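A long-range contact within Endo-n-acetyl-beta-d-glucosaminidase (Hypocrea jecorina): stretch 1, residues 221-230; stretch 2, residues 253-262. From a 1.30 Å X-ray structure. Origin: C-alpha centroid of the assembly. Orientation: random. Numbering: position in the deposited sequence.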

# COMPACT_ATOMS: atom_id res chain seq x y z
N LEU A 221 11.43 -2.40 0.99
CA LEU A 221 11.45 -3.83 1.26
C LEU A 221 11.86 -4.06 2.72
O LEU A 221 12.78 -3.41 3.22
CB LEU A 221 12.42 -4.55 0.32
CG LEU A 221 12.07 -4.57 -1.16
CD1 LEU A 221 13.18 -5.26 -1.94
CD2 LEU A 221 10.74 -5.26 -1.42
N THR A 222 11.18 -4.97 3.40
CA THR A 222 11.52 -5.28 4.78
C THR A 222 12.63 -6.34 4.89
O THR A 222 13.19 -6.55 5.97
CB THR A 222 10.30 -5.76 5.57
OG1 THR A 222 9.80 -6.95 4.96
CG2 THR A 222 9.22 -4.68 5.62
N THR A 223 12.92 -7.00 3.77
CA THR A 223 13.98 -8.02 3.70
C THR A 223 14.72 -7.84 2.38
O THR A 223 14.19 -7.21 1.47
CB THR A 223 13.43 -9.46 3.68
OG1 THR A 223 12.84 -9.72 2.40
CG2 THR A 223 12.40 -9.70 4.78
N PRO A 224 15.93 -8.43 2.26
CA PRO A 224 16.68 -8.38 1.00
C PRO A 224 16.26 -9.47 -0.00
O PRO A 224 17.00 -9.77 -0.95
CB PRO A 224 18.14 -8.54 1.45
CG PRO A 224 18.12 -8.96 2.86
CD PRO A 224 16.70 -9.09 3.33
N GLU A 225 15.08 -10.06 0.20
CA GLU A 225 14.49 -10.99 -0.78
C GLU A 225 13.87 -10.19 -1.92
O GLU A 225 12.63 -10.12 -2.09
CB GLU A 225 13.45 -11.89 -0.13
CG GLU A 225 14.01 -12.85 0.91
CD GLU A 225 13.05 -13.97 1.23
OE1 GLU A 225 11.88 -13.91 0.79
OE2 GLU A 225 13.46 -14.93 1.91
N GLY A 226 14.75 -9.60 -2.71
CA GLY A 226 14.37 -8.73 -3.78
C GLY A 226 15.54 -7.86 -4.13
O GLY A 226 16.69 -8.12 -3.72
N ALA A 227 15.27 -6.83 -4.91
CA ALA A 227 16.29 -5.90 -5.32
C ALA A 227 15.99 -4.56 -4.70
O ALA A 227 14.84 -4.13 -4.66
CB ALA A 227 16.32 -5.78 -6.82
N GLY A 228 17.03 -3.90 -4.22
CA GLY A 228 16.91 -2.58 -3.68
C GLY A 228 16.67 -2.46 -2.18
O GLY A 228 16.35 -1.37 -1.71
N TRP A 229 16.81 -3.55 -1.41
CA TRP A 229 16.78 -3.43 0.05
C TRP A 229 17.96 -2.61 0.56
O TRP A 229 19.07 -2.73 0.04
CB TRP A 229 16.77 -4.81 0.71
CG TRP A 229 16.87 -4.81 2.22
CD1 TRP A 229 15.84 -4.82 3.12
CD2 TRP A 229 18.07 -4.80 3.01
NE1 TRP A 229 16.31 -4.83 4.40
CE2 TRP A 229 17.68 -4.82 4.37
CE3 TRP A 229 19.44 -4.79 2.69
CZ2 TRP A 229 18.61 -4.81 5.42
CZ3 TRP A 229 20.37 -4.78 3.74
CH2 TRP A 229 19.94 -4.80 5.08
N ILE A 230 17.71 -1.78 1.57
CA ILE A 230 18.79 -1.07 2.27
C ILE A 230 18.60 -1.21 3.78
O ILE A 230 17.47 -1.37 4.25
CB ILE A 230 18.85 0.43 1.86
CG1 ILE A 230 17.61 1.20 2.35
CG2 ILE A 230 19.05 0.57 0.35
CD1 ILE A 230 17.67 2.70 2.13
N MET A 253 6.35 2.92 4.16
CA MET A 253 5.63 1.66 4.08
C MET A 253 6.62 0.52 3.93
O MET A 253 7.73 0.70 3.42
CB MET A 253 4.54 1.65 2.99
CG MET A 253 5.00 1.70 1.53
SD MET A 253 5.67 0.15 0.88
CE MET A 253 5.36 0.44 -0.86
N GLY A 254 6.21 -0.65 4.42
CA GLY A 254 7.04 -1.85 4.34
C GLY A 254 6.36 -2.99 3.62
O GLY A 254 5.24 -3.39 3.98
N TRP A 255 7.04 -3.53 2.61
CA TRP A 255 6.65 -4.76 1.92
C TRP A 255 7.59 -5.90 2.37
O TRP A 255 8.77 -5.86 2.01
CB TRP A 255 6.71 -4.61 0.39
CG TRP A 255 6.22 -5.85 -0.24
CD1 TRP A 255 6.94 -6.98 -0.51
CD2 TRP A 255 4.86 -6.15 -0.59
NE1 TRP A 255 6.12 -7.95 -1.03
CE2 TRP A 255 4.83 -7.47 -1.08
CE3 TRP A 255 3.66 -5.42 -0.53
CZ2 TRP A 255 3.65 -8.08 -1.53
CZ3 TRP A 255 2.48 -6.03 -0.97
CH2 TRP A 255 2.49 -7.34 -1.47
N GLU A 256 7.14 -6.89 3.14
CA GLU A 256 5.82 -6.97 3.77
C GLU A 256 6.03 -7.53 5.18
O GLU A 256 7.17 -7.80 5.60
CB GLU A 256 4.87 -7.87 2.96
CG GLU A 256 5.44 -9.26 2.71
CD GLU A 256 4.40 -10.37 2.73
OE1 GLU A 256 3.33 -10.22 3.39
OE2 GLU A 256 4.65 -11.41 2.09
N TYR A 257 4.96 -7.74 5.93
CA TYR A 257 5.10 -7.94 7.37
C TYR A 257 5.90 -9.16 7.84
O TYR A 257 6.89 -9.02 8.57
CB TYR A 257 3.73 -7.97 8.05
CG TYR A 257 3.78 -8.27 9.54
CD1 TYR A 257 4.45 -7.43 10.44
CD2 TYR A 257 3.14 -9.40 10.05
CE1 TYR A 257 4.46 -7.71 11.80
CE2 TYR A 257 3.16 -9.70 11.42
CZ TYR A 257 3.82 -8.84 12.29
OH TYR A 257 3.85 -9.09 13.65
N PHE A 258 5.45 -10.35 7.43
CA PHE A 258 5.67 -11.58 8.22
C PHE A 258 7.12 -12.00 8.47
O PHE A 258 7.38 -12.73 9.42
CB PHE A 258 4.91 -12.77 7.61
CG PHE A 258 5.66 -13.47 6.53
CD1 PHE A 258 5.88 -12.86 5.30
CD2 PHE A 258 6.18 -14.76 6.75
CE1 PHE A 258 6.58 -13.51 4.30
CE2 PHE A 258 6.88 -15.42 5.76
CZ PHE A 258 7.09 -14.80 4.54
N ASN A 259 8.04 -11.57 7.62
CA ASN A 259 9.43 -12.00 7.70
C ASN A 259 10.39 -10.83 7.83
O ASN A 259 11.60 -10.98 7.63
CB ASN A 259 9.81 -12.86 6.47
CG ASN A 259 9.67 -12.09 5.15
OD1 ASN A 259 9.18 -10.97 5.12
ND2 ASN A 259 10.11 -12.70 4.06
N SER A 260 9.85 -9.67 8.17
CA SER A 260 10.65 -8.45 8.23
C SER A 260 11.93 -8.59 9.04
O SER A 260 11.90 -9.06 10.17
CB SER A 260 9.84 -7.34 8.85
OG SER A 260 8.71 -7.02 8.08
N LEU A 261 13.04 -8.12 8.48
CA LEU A 261 14.25 -7.92 9.27
C LEU A 261 14.03 -6.75 10.23
O LEU A 261 13.25 -5.86 9.90
CB LEU A 261 15.46 -7.65 8.36
CG LEU A 261 15.92 -8.85 7.53
CD1 LEU A 261 17.14 -8.47 6.69
CD2 LEU A 261 16.24 -10.05 8.41
N PRO A 262 14.74 -6.72 11.38
CA PRO A 262 15.81 -7.64 11.81
C PRO A 262 15.32 -8.92 12.49
O PRO A 262 16.08 -9.88 12.60
CB PRO A 262 16.58 -6.79 12.83
CG PRO A 262 15.53 -5.92 13.44
CD PRO A 262 14.64 -5.56 12.28
O HOH W 1 10.74 -7.80 1.60
O HOH W 2 10.72 -11.64 1.58

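What does the strand at the start of stretch 2 offer its neighbour? Gly-254 offers room: the methyl CG2 of Thr-222 lies 3.8 Å from Gly-254 CA, and a CB on this residue would come within 3.0 Å of that methyl, a clash. Trp-255 then forms a parallel bridge with Leu-221. The carbonyl O of Trp-255 accepts a hydrogen bond from Thr-222 N at 2.9 Å and also receives a CA-H...O contact from Leu-221 CA at 3.4 Å. Both side chains lie on the same face of the sheet, where Leu-221 CD2 approaches Trp-255 CD1 to 4.3 Å.

What holds Thr-222 just beyond the strand? A cis peptide joins Trp-255 to Glu-256, whose carbonyl O accepts a 2.8 Å hydrogen bond from Thr-222 OG1. Buried Thr-222 suits this place because its hydroxyl meets a backbone acceptor while its methyl packs on Gly-254.

What does the turn from Tyr-257 to Ser-260 contribute? This type I turn, closed by a 3.1 Å hydrogen bond from Ser-260 N to Tyr-257 O, presents Asn-259 and Ser-260 to stretch 1. Thr-223 CG2 sits 3.2 Å from Asn-259 O. Water 2 links the side chains, accepting from Asn-259 ND2 at 2.8 Å, donating to Glu-225 OE1 at 2.7 Å and hydrogen-bonding Thr-223 OG1 at 3.0 Å. Small Ser-260 fits close to Thr-222, its OG 3.2 Å from Thr-222 CB.

What secures the far end? Leu-261 N donates to Thr-222 O at 3.0 Å, so both backbone polar groups of Thr-222 are paired with stretch 2. The Leu-261 side chain adds apolar cover: its CD1 lies 3.4 Å from Pro-224 CD and 4.1 Å from Trp-229 CZ2. Altogether the contact buries 469 Å², summed over both sides.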